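Local coordinates for protein sulfur oxygenase/reductase (PDB 6QPA) that probably catalyses the oxygen-dependent oxidation and reduction of elemental sulfur at a mononuclear iron site, within a 24-subunit assembly, at residues 46-51 and 160-165; 90-95 and 205-210; 113-118 and 243-248; 253-258 and 294-299. All coordinates share one frame; numbering follows the deposited sequence.

Interaction 1. Residues 46-51 and 160-165; sequences EQLLQT and VVIGDH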
# COMPACT_ATOMS: atom_id res chain seq x y z
N GLU A 46 24.02 -4.00 50.01
CA GLU A 46 22.71 -3.79 49.40
C GLU A 46 22.94 -2.94 48.17
O GLU A 46 23.50 -1.85 48.28
CB GLU A 46 21.74 -3.06 50.34
CG GLU A 46 21.57 -3.69 51.69
CD GLU A 46 20.56 -4.81 51.67
OE1 GLU A 46 19.92 -4.99 50.63
OE2 GLU A 46 20.42 -5.52 52.69
N GLN A 47 22.56 -3.43 47.00
CA GLN A 47 22.60 -2.64 45.78
C GLN A 47 21.19 -2.14 45.49
O GLN A 47 20.28 -2.92 45.18
CB GLN A 47 23.17 -3.43 44.60
CG GLN A 47 23.48 -2.55 43.38
CD GLN A 47 23.93 -3.34 42.16
OE1 GLN A 47 23.30 -4.32 41.77
NE2 GLN A 47 25.03 -2.90 41.54
N LEU A 48 20.98 -0.83 45.63
CA LEU A 48 19.66 -0.23 45.52
C LEU A 48 19.61 0.65 44.28
O LEU A 48 20.45 1.54 44.12
CB LEU A 48 19.34 0.58 46.77
CG LEU A 48 19.43 -0.11 48.12
CD1 LEU A 48 19.14 0.90 49.24
CD2 LEU A 48 18.41 -1.25 48.19
N LEU A 49 18.64 0.40 43.41
CA LEU A 49 18.42 1.21 42.22
C LEU A 49 17.13 2.02 42.40
O LEU A 49 16.09 1.45 42.73
CB LEU A 49 18.34 0.34 40.96
CG LEU A 49 18.24 1.14 39.66
CD1 LEU A 49 19.50 1.99 39.48
CD2 LEU A 49 18.03 0.22 38.45
N GLN A 50 17.20 3.33 42.21
CA GLN A 50 16.00 4.14 42.42
C GLN A 50 14.94 3.84 41.37
O GLN A 50 15.24 3.69 40.19
CB GLN A 50 16.33 5.63 42.41
CG GLN A 50 15.11 6.50 42.63
CD GLN A 50 15.47 7.97 42.63
OE1 GLN A 50 16.55 8.35 42.18
NE2 GLN A 50 14.58 8.79 43.13
N THR A 51 13.68 3.71 41.83
CA THR A 51 12.53 3.52 40.96
C THR A 51 11.57 4.69 40.96
O THR A 51 10.74 4.78 40.05
CB THR A 51 11.75 2.27 41.39
OG1 THR A 51 11.40 2.39 42.78
CG2 THR A 51 12.59 1.02 41.17
N VAL A 160 12.51 -0.80 48.89
CA VAL A 160 13.24 -0.09 49.93
C VAL A 160 13.02 1.39 49.72
O VAL A 160 13.19 1.91 48.60
CB VAL A 160 14.73 -0.46 49.96
CG1 VAL A 160 15.48 0.41 50.99
CG2 VAL A 160 14.89 -1.94 50.32
N VAL A 161 12.62 2.07 50.78
CA VAL A 161 12.39 3.50 50.76
C VAL A 161 13.39 4.15 51.70
O VAL A 161 13.66 3.61 52.78
CB VAL A 161 10.93 3.77 51.18
CG1 VAL A 161 10.80 5.08 51.79
CG2 VAL A 161 10.01 3.61 49.96
N ILE A 162 13.97 5.27 51.29
CA ILE A 162 14.92 6.01 52.14
C ILE A 162 14.42 7.44 52.32
O ILE A 162 14.27 8.17 51.33
CB ILE A 162 16.34 6.01 51.55
CG1 ILE A 162 16.84 4.57 51.34
CG2 ILE A 162 17.29 6.78 52.51
CD1 ILE A 162 18.24 4.49 50.73
N GLY A 163 14.16 7.82 53.56
CA GLY A 163 13.73 9.16 53.89
C GLY A 163 14.88 10.02 54.36
O GLY A 163 15.53 9.72 55.36
N ASP A 164 15.15 11.10 53.62
CA ASP A 164 16.25 12.01 53.90
C ASP A 164 15.78 13.10 54.88
O ASP A 164 14.85 13.86 54.58
CB ASP A 164 16.77 12.62 52.60
CG ASP A 164 18.14 13.24 52.75
OD1 ASP A 164 18.53 13.51 53.90
OD2 ASP A 164 18.84 13.45 51.74
N HIS A 165 16.44 13.19 56.03
CA HIS A 165 16.10 14.18 57.04
C HIS A 165 17.36 14.93 57.44
O HIS A 165 18.39 14.30 57.74
CB HIS A 165 15.50 13.53 58.29
CG HIS A 165 14.30 12.69 58.03
ND1 HIS A 165 14.36 11.46 57.41
CD2 HIS A 165 12.99 12.89 58.34
CE1 HIS A 165 13.14 10.95 57.33
NE2 HIS A 165 12.29 11.79 57.89

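Interaction 2. Residues 90-95 and 205-210; sequences EMHHDN and SAIGSF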
# COMPACT_ATOMS: atom_id res chain seq x y z
N GLU A 90 40.59 0.25 54.97
CA GLU A 90 41.69 -0.64 54.66
C GLU A 90 41.42 -1.43 53.39
O GLU A 90 42.30 -1.59 52.54
CB GLU A 90 41.93 -1.57 55.84
CG GLU A 90 43.11 -2.46 55.65
CD GLU A 90 43.43 -3.23 56.91
OE1 GLU A 90 42.57 -4.04 57.34
OE2 GLU A 90 44.52 -3.00 57.49
N MET A 91 40.19 -1.93 53.23
CA MET A 91 39.83 -2.62 52.00
C MET A 91 40.06 -1.72 50.79
O MET A 91 40.68 -2.14 49.81
CB MET A 91 38.38 -3.10 52.08
CG MET A 91 37.92 -3.96 50.88
SD MET A 91 37.52 -2.99 49.39
CE MET A 91 36.31 -1.81 50.05
N HIS A 92 39.57 -0.47 50.85
CA HIS A 92 39.81 0.47 49.75
C HIS A 92 41.29 0.68 49.49
O HIS A 92 41.72 0.81 48.34
CB HIS A 92 39.15 1.82 50.03
CG HIS A 92 37.78 1.97 49.46
ND1 HIS A 92 37.54 1.98 48.11
CD2 HIS A 92 36.58 2.16 50.06
CE1 HIS A 92 36.24 2.14 47.89
NE2 HIS A 92 35.64 2.25 49.06
N HIS A 93 42.09 0.76 50.55
CA HIS A 93 43.52 0.93 50.38
C HIS A 93 44.15 -0.30 49.76
O HIS A 93 44.90 -0.21 48.78
CB HIS A 93 44.18 1.26 51.72
CG HIS A 93 45.67 1.20 51.67
ND1 HIS A 93 46.45 2.27 51.30
CD2 HIS A 93 46.53 0.17 51.89
CE1 HIS A 93 47.72 1.92 51.32
NE2 HIS A 93 47.80 0.65 51.67
N ASP A 94 43.85 -1.48 50.31
CA ASP A 94 44.49 -2.71 49.86
C ASP A 94 44.10 -3.08 48.44
O ASP A 94 44.85 -3.80 47.77
CB ASP A 94 44.16 -3.86 50.82
CG ASP A 94 44.79 -3.70 52.21
OD1 ASP A 94 45.63 -2.80 52.41
OD2 ASP A 94 44.45 -4.49 53.11
N ASN A 95 42.94 -2.63 47.96
CA ASN A 95 42.48 -3.00 46.63
C ASN A 95 42.34 -1.76 45.75
O ASN A 95 41.53 -1.73 44.82
CB ASN A 95 41.16 -3.76 46.73
CG ASN A 95 41.27 -5.00 47.61
OD1 ASN A 95 40.77 -5.01 48.73
ND2 ASN A 95 41.94 -6.03 47.11
N SER A 205 33.85 8.94 53.53
CA SER A 205 35.09 8.36 53.05
C SER A 205 35.60 9.19 51.87
O SER A 205 34.89 9.37 50.88
CB SER A 205 34.91 6.90 52.64
OG SER A 205 36.10 6.40 52.05
N ALA A 206 36.82 9.70 51.98
CA ALA A 206 37.37 10.48 50.88
C ALA A 206 37.67 9.59 49.68
O ALA A 206 37.26 9.87 48.55
CB ALA A 206 38.64 11.20 51.36
N ILE A 207 38.36 8.48 49.94
CA ILE A 207 38.69 7.54 48.88
C ILE A 207 37.42 7.00 48.25
O ILE A 207 37.29 6.96 47.02
CB ILE A 207 39.59 6.42 49.44
CG1 ILE A 207 40.95 6.96 49.86
CG2 ILE A 207 39.76 5.30 48.42
CD1 ILE A 207 41.85 7.32 48.69
N GLY A 208 36.44 6.61 49.07
CA GLY A 208 35.20 6.08 48.51
C GLY A 208 34.42 7.09 47.70
O GLY A 208 33.63 6.70 46.83
N SER A 209 34.63 8.37 47.96
CA SER A 209 33.98 9.45 47.23
C SER A 209 34.82 9.93 46.06
O SER A 209 34.48 10.95 45.45
CB SER A 209 33.69 10.61 48.17
OG SER A 209 32.89 10.17 49.24
N PHE A 210 35.90 9.23 45.75
CA PHE A 210 36.79 9.62 44.65
C PHE A 210 37.33 11.04 44.85
O PHE A 210 37.55 11.78 43.88
CB PHE A 210 36.06 9.48 43.31
CG PHE A 210 36.95 9.04 42.21
CD1 PHE A 210 37.51 7.77 42.22
CD2 PHE A 210 37.24 9.89 41.15
CE1 PHE A 210 38.33 7.36 41.20
CE2 PHE A 210 38.07 9.49 40.12
CZ PHE A 210 38.61 8.22 40.15

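Interaction 3. Residues 113-118 and 243-248; sequences GPWEPY and PPIPGQ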
# COMPACT_ATOMS: atom_id res chain seq x y z
N GLY A 113 28.12 12.12 41.62
CA GLY A 113 28.73 11.21 42.57
C GLY A 113 30.03 10.62 42.05
O GLY A 113 30.54 11.04 41.01
N PRO A 114 30.59 9.60 42.75
CA PRO A 114 30.04 9.01 43.97
C PRO A 114 30.31 9.88 45.19
O PRO A 114 31.25 10.67 45.18
CB PRO A 114 30.79 7.68 44.08
CG PRO A 114 32.14 8.02 43.58
CD PRO A 114 31.89 9.01 42.42
N TRP A 115 29.44 9.78 46.19
CA TRP A 115 29.65 10.38 47.50
C TRP A 115 29.34 9.28 48.50
O TRP A 115 28.26 8.68 48.43
CB TRP A 115 28.75 11.60 47.69
CG TRP A 115 28.97 12.39 48.94
CD1 TRP A 115 28.08 12.55 49.97
CD2 TRP A 115 30.14 13.15 49.29
NE1 TRP A 115 28.63 13.38 50.94
CE2 TRP A 115 29.90 13.75 50.55
CE3 TRP A 115 31.39 13.38 48.66
CZ2 TRP A 115 30.84 14.57 51.18
CZ3 TRP A 115 32.33 14.18 49.30
CH2 TRP A 115 32.04 14.77 50.55
N GLU A 116 30.29 8.95 49.37
CA GLU A 116 30.16 7.76 50.21
C GLU A 116 30.26 8.13 51.69
O GLU A 116 31.34 8.02 52.29
CB GLU A 116 31.21 6.71 49.85
CG GLU A 116 30.88 5.36 50.47
CD GLU A 116 31.92 4.31 50.19
OE1 GLU A 116 33.12 4.66 50.21
OE2 GLU A 116 31.56 3.15 49.97
N PRO A 117 29.16 8.55 52.30
CA PRO A 117 29.17 8.83 53.74
C PRO A 117 29.08 7.55 54.56
O PRO A 117 28.59 6.51 54.10
CB PRO A 117 27.91 9.69 53.95
CG PRO A 117 27.37 9.99 52.56
CD PRO A 117 27.85 8.86 51.70
N TYR A 118 29.54 7.66 55.80
CA TYR A 118 29.45 6.61 56.80
C TYR A 118 28.24 6.84 57.70
O TYR A 118 27.96 7.98 58.10
CB TYR A 118 30.72 6.57 57.65
CG TYR A 118 31.95 5.99 57.00
CD1 TYR A 118 32.08 4.62 56.82
CD2 TYR A 118 33.02 6.81 56.60
CE1 TYR A 118 33.23 4.06 56.25
CE2 TYR A 118 34.18 6.26 56.03
CZ TYR A 118 34.26 4.88 55.86
OH TYR A 118 35.37 4.30 55.31
N PRO A 243 36.38 8.48 59.90
CA PRO A 243 36.18 9.09 58.58
C PRO A 243 37.07 10.31 58.44
O PRO A 243 37.18 11.11 59.38
CB PRO A 243 34.70 9.47 58.57
CG PRO A 243 34.06 8.49 59.57
CD PRO A 243 35.11 8.31 60.63
N PRO A 244 37.79 10.44 57.32
CA PRO A 244 38.61 11.66 57.13
C PRO A 244 37.76 12.91 56.99
O PRO A 244 38.10 13.96 57.53
CB PRO A 244 39.37 11.38 55.83
CG PRO A 244 39.00 9.98 55.41
CD PRO A 244 37.79 9.58 56.13
N ILE A 245 36.65 12.81 56.26
CA ILE A 245 35.80 13.95 56.00
C ILE A 245 34.74 13.99 57.09
O ILE A 245 34.11 12.96 57.37
CB ILE A 245 35.18 13.86 54.59
CG1 ILE A 245 36.28 13.88 53.53
CG2 ILE A 245 34.17 14.98 54.34
CD1 ILE A 245 35.74 13.54 52.13
N PRO A 246 34.55 15.12 57.78
CA PRO A 246 33.53 15.20 58.84
C PRO A 246 32.13 14.97 58.29
O PRO A 246 31.85 15.24 57.12
CB PRO A 246 33.68 16.62 59.38
CG PRO A 246 35.05 17.06 58.94
CD PRO A 246 35.33 16.36 57.64
N GLY A 247 31.24 14.48 59.16
CA GLY A 247 29.83 14.43 58.80
C GLY A 247 29.28 15.81 58.51
O GLY A 247 29.73 16.82 59.07
N GLN A 248 28.31 15.88 57.61
CA GLN A 248 27.76 17.18 57.33
C GLN A 248 26.96 17.70 58.52
O GLN A 248 26.49 16.92 59.36
CB GLN A 248 26.84 17.13 56.12
CG GLN A 248 25.51 16.45 56.42
CD GLN A 248 24.50 16.78 55.36
OE1 GLN A 248 24.65 16.37 54.21
NE2 GLN A 248 23.48 17.56 55.73

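Interaction 4. Residues 253-258 and 294-299; sequences YLVHIE and PYYMFF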
# COMPACT_ATOMS: atom_id res chain seq x y z
N TYR A 253 20.01 12.31 58.77
CA TYR A 253 19.53 10.98 59.09
C TYR A 253 18.85 10.40 57.86
O TYR A 253 18.03 11.08 57.23
CB TYR A 253 18.54 10.99 60.25
CG TYR A 253 19.15 11.24 61.62
CD1 TYR A 253 19.45 12.52 62.06
CD2 TYR A 253 19.39 10.18 62.50
CE1 TYR A 253 20.00 12.74 63.33
CE2 TYR A 253 19.93 10.39 63.77
CZ TYR A 253 20.24 11.67 64.18
OH TYR A 253 20.75 11.87 65.44
N LEU A 254 19.16 9.14 57.55
CA LEU A 254 18.46 8.38 56.52
C LEU A 254 17.56 7.37 57.20
O LEU A 254 18.05 6.53 57.97
CB LEU A 254 19.42 7.67 55.58
CG LEU A 254 20.29 8.65 54.81
CD1 LEU A 254 21.14 7.90 53.79
CD2 LEU A 254 19.37 9.65 54.13
N VAL A 255 16.27 7.43 56.92
CA VAL A 255 15.31 6.50 57.49
C VAL A 255 15.02 5.43 56.43
O VAL A 255 14.35 5.69 55.43
CB VAL A 255 14.04 7.22 57.95
CG1 VAL A 255 12.98 6.21 58.40
CG2 VAL A 255 14.39 8.20 59.09
N HIS A 256 15.51 4.22 56.68
CA HIS A 256 15.42 3.11 55.73
C HIS A 256 14.20 2.26 56.10
O HIS A 256 14.12 1.76 57.22
CB HIS A 256 16.73 2.31 55.80
CG HIS A 256 16.72 0.99 55.08
ND1 HIS A 256 17.61 0.70 54.08
CD2 HIS A 256 16.01 -0.14 55.29
CE1 HIS A 256 17.42 -0.54 53.66
NE2 HIS A 256 16.46 -1.08 54.39
N ILE A 257 13.23 2.17 55.19
CA ILE A 257 12.01 1.40 55.44
C ILE A 257 11.77 0.43 54.30
O ILE A 257 11.74 0.83 53.13
CB ILE A 257 10.78 2.30 55.62
CG1 ILE A 257 11.10 3.50 56.52
CG2 ILE A 257 9.64 1.48 56.22
CD1 ILE A 257 9.99 4.51 56.61
N GLU A 258 11.54 -0.83 54.65
CA GLU A 258 11.27 -1.86 53.67
C GLU A 258 9.78 -2.18 53.67
O GLU A 258 9.13 -2.19 54.72
CB GLU A 258 12.10 -3.12 53.95
CG GLU A 258 13.56 -2.77 54.07
CD GLU A 258 14.52 -3.94 54.00
OE1 GLU A 258 15.72 -3.65 53.85
OE2 GLU A 258 14.11 -5.12 54.08
N PRO A 294 10.85 15.76 55.38
CA PRO A 294 11.44 14.54 54.82
C PRO A 294 11.29 14.43 53.30
O PRO A 294 10.37 15.00 52.74
CB PRO A 294 10.65 13.42 55.51
CG PRO A 294 9.34 14.05 55.85
CD PRO A 294 9.57 15.52 56.05
N TYR A 295 12.21 13.72 52.66
CA TYR A 295 12.14 13.40 51.24
C TYR A 295 12.38 11.90 51.09
O TYR A 295 13.40 11.38 51.55
CB TYR A 295 13.17 14.20 50.44
CG TYR A 295 13.06 14.04 48.92
CD1 TYR A 295 12.07 14.70 48.21
CD2 TYR A 295 13.96 13.24 48.22
CE1 TYR A 295 11.97 14.56 46.82
CE2 TYR A 295 13.87 13.10 46.85
CZ TYR A 295 12.87 13.76 46.15
OH TYR A 295 12.80 13.61 44.78
N TYR A 296 11.44 11.20 50.47
CA TYR A 296 11.48 9.75 50.38
C TYR A 296 11.76 9.33 48.94
O TYR A 296 10.96 9.62 48.04
CB TYR A 296 10.16 9.16 50.88
CG TYR A 296 10.12 9.09 52.40
CD1 TYR A 296 10.68 8.02 53.06
CD2 TYR A 296 9.55 10.10 53.15
CE1 TYR A 296 10.67 7.92 54.42
CE2 TYR A 296 9.53 10.02 54.55
CZ TYR A 296 10.11 8.92 55.17
OH TYR A 296 10.13 8.77 56.54
N MET A 297 12.88 8.64 48.72
CA MET A 297 13.19 8.01 47.44
C MET A 297 12.85 6.52 47.50
O MET A 297 13.10 5.85 48.51
CB MET A 297 14.67 8.19 47.08
CG MET A 297 15.10 9.64 46.94
SD MET A 297 16.89 9.83 46.92
CE MET A 297 17.28 9.00 45.37
N PHE A 298 12.27 6.01 46.41
CA PHE A 298 11.92 4.60 46.29
C PHE A 298 13.03 3.85 45.54
O PHE A 298 13.52 4.34 44.52
CB PHE A 298 10.60 4.41 45.53
CG PHE A 298 9.36 4.68 46.34
CD1 PHE A 298 9.33 5.72 47.28
CD2 PHE A 298 8.21 3.90 46.16
CE1 PHE A 298 8.18 5.98 48.02
CE2 PHE A 298 7.05 4.15 46.90
CZ PHE A 298 7.03 5.20 47.83
N PHE A 299 13.38 2.66 46.03
CA PHE A 299 14.42 1.82 45.44
C PHE A 299 13.97 0.37 45.32
O PHE A 299 13.19 -0.14 46.13
CB PHE A 299 15.68 1.79 46.28
CG PHE A 299 16.38 3.09 46.41
CD1 PHE A 299 16.00 3.99 47.41
CD2 PHE A 299 17.44 3.41 45.59
CE1 PHE A 299 16.67 5.18 47.57
CE2 PHE A 299 18.12 4.61 45.75
CZ PHE A 299 17.73 5.50 46.74

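Interaction 1. Residues 46-51 and 160-165
L48 reaches across to V160 and I162 in a buried, wholly apolar contact. From CB, the side chain sends CG beside the backbone N and anti to the carbonyl carbon (chi1 -55°). This points the branched end at strand 159-167. CB and CG act as the stalk, and the two methyls do the touching. CD1 carries the chain on, anti to CA (chi2 177°). It lies 4.0 Å from I162 CD1 and 4.1 Å from V160 CG1. CD2 meets V160 CB and the methyl V160 CG2, both at 4.2 Å. L48 sets both methyls against V160, and the two side chains cross at about a right angle. Of I162, only the terminal methyl arrives. With an alanine here both methyls are gone, which is likely to open a gap beside V160 and take one methyl neighbour from I162 CD1. Strands 42-53 and 159-167 are not paired with each other; strand 290-305 lies between them and pairs with both. F299 of that strand also packs on L48. From strand 74-82, F77 touches I162 and Y79 touches both L48 and I162, while H256 of strand 251-259 touches V160. The contact lies inside the curled sheet.

Interaction 2. Residues 90-95 and 205-210
The iron ligand H92 has a bare backbone carbon, G208 CA, packed over its ring. G208 CA lies 3.9 Å from H92 NE2, the atom bound to the iron(III) ion. It makes an off-centre CH-pi contact, 4.3 Å from the centroid of the H92 ring and 29° off the ring normal. The methyl M91 CE covers the opposite face, toward the rim and 4.0 Å above the plane of the H92 ring. The imidazole is thus sandwiched. I207 comes in obliquely nearer the backbone, with its CG2 3.9 Å from H92 CB. The two side chains slide past each other in opposite directions. The first torsion of H92 (chi1 -94°) is turned well off a staggered position, consistent with a ring placed by the metal. The loop is pinned by its serines. S205 OG accepts from G208 N at 3.0 Å, an ST motif, and is also bonded to E89. S209 OG donates to S205 O at 2.7 Å, almost head-on to the carbonyl, and also bonds E116 N. Replacing the imidazole by an alanine here is likely to leave the iron short of one ligand and G208 and I207 without the ring they pack on. H92, H88 and E116 form the facial triad of two histidines and one carboxylate. The two segments share no hydrogen bond. They pack round H92 while its NE2 binds the iron, and the serine bonds tie the covering loop to E116.

Interaction 3. Residues 113-118 and 243-248
Y118 keeps CG beside its backbone N and anti to the carbonyl carbon (chi1 -75°), which directs the phenol ring to P243. W115 differs: its CG is anti to the backbone N (chi1 -174°), and the indole swings out so that its far rim reaches I245. One side of the phenol ring carries the first contact. Y118 CD2 lies 3.6 Å from P243 CG and 3.7 Å from P243 CB. Y118 CE2 is 4.1 Å from P243 CB. The proline ring approaches obliquely. In the second contact W115 CH2 stands 4.2 Å from I245 CD1, the end of an extended isoleucine chain. V204 of strand 193-204 touches both W115 and I245, and F202 of that strand touches P243. Strand 193-204 lies between the two segments. It pairs with strand 110-125 and with the short, weakly bonded strand 245-246. W115 also meets a second subunit, whose K292 makes a cation-pi contact with it and whose W166 meets its ring. D291 of that subunit packs on W115 and I245. Between W115 and Y118 lies E116, whose OE2 binds the iron. The hydroxyl of Y118 is hydrogen-bonded to E89 and to ND1 of H88, another iron ligand. The contact itself is apolar and leaves the polar end of Y118 to these partners. Y118 is therefore a second-shell residue: P243 packs beside its ring, and its OH holds the non-metal nitrogen of H88, which is consistent with fixing the rotation of that imidazole while NE2 stays on iron.

Interaction 4. Residues 253-258 and 294-299
On the outer face of the barrel-like sheet, Y296 leans over to V255 and I257. Its strand, 290-305, and theirs, 251-259, each pair with strand 159-167, which lies between them. V161 of that middle strand touches Y296 as well. The straight I257 chain (chi2 173°) brings I257 CD1 to Y296 CE1, 4.1 Å away. The two side chains approach at a slant. Beyond the ring, Y296 OH is 4.3 Å from V255 CG1, which is a loose contact with a methyl. The ring packs on I257, while V255 meets its hydroxyl. On the other face of strand 251-259, H256 and E258 form a polar pair. H256 NE2 donates to E258 OE1 at 2.7 Å, with an N-H...O angle of 168°. The acceptor uses its anti lone pair and lies in the imidazole plane. R309 and R158 make salt bridges to E258, and Y79 bonds H256 ND1, so both groups are held at more than one point. Such a second-neighbour contact, spanning the strand between, fits the curved antiparallel sheet of the dimeric alpha-beta barrel clan to which this family belongs.

Interactions 1 and 4 lie about 6 Å apart between centres and share one part of the barrel. Each contact spans a strand that carries a segment of the other. Probable backbone hydrogen bonds, such as F299 N with V160 O (2.7 Å), join them. One contact is inside the barrel and the other outside. Interactions 2 and 3 form a second pair, about 11 Å apart between centres and in direct touch. Both supply iron ligands and touch a second subunit. Interactions 1 and 2 are about 23 Å apart between centres. Along the chain interactions 1, 2 and 3 interleave, and interaction 4 closes last. Distant sequence thus builds both the barrel and the iron site at its side.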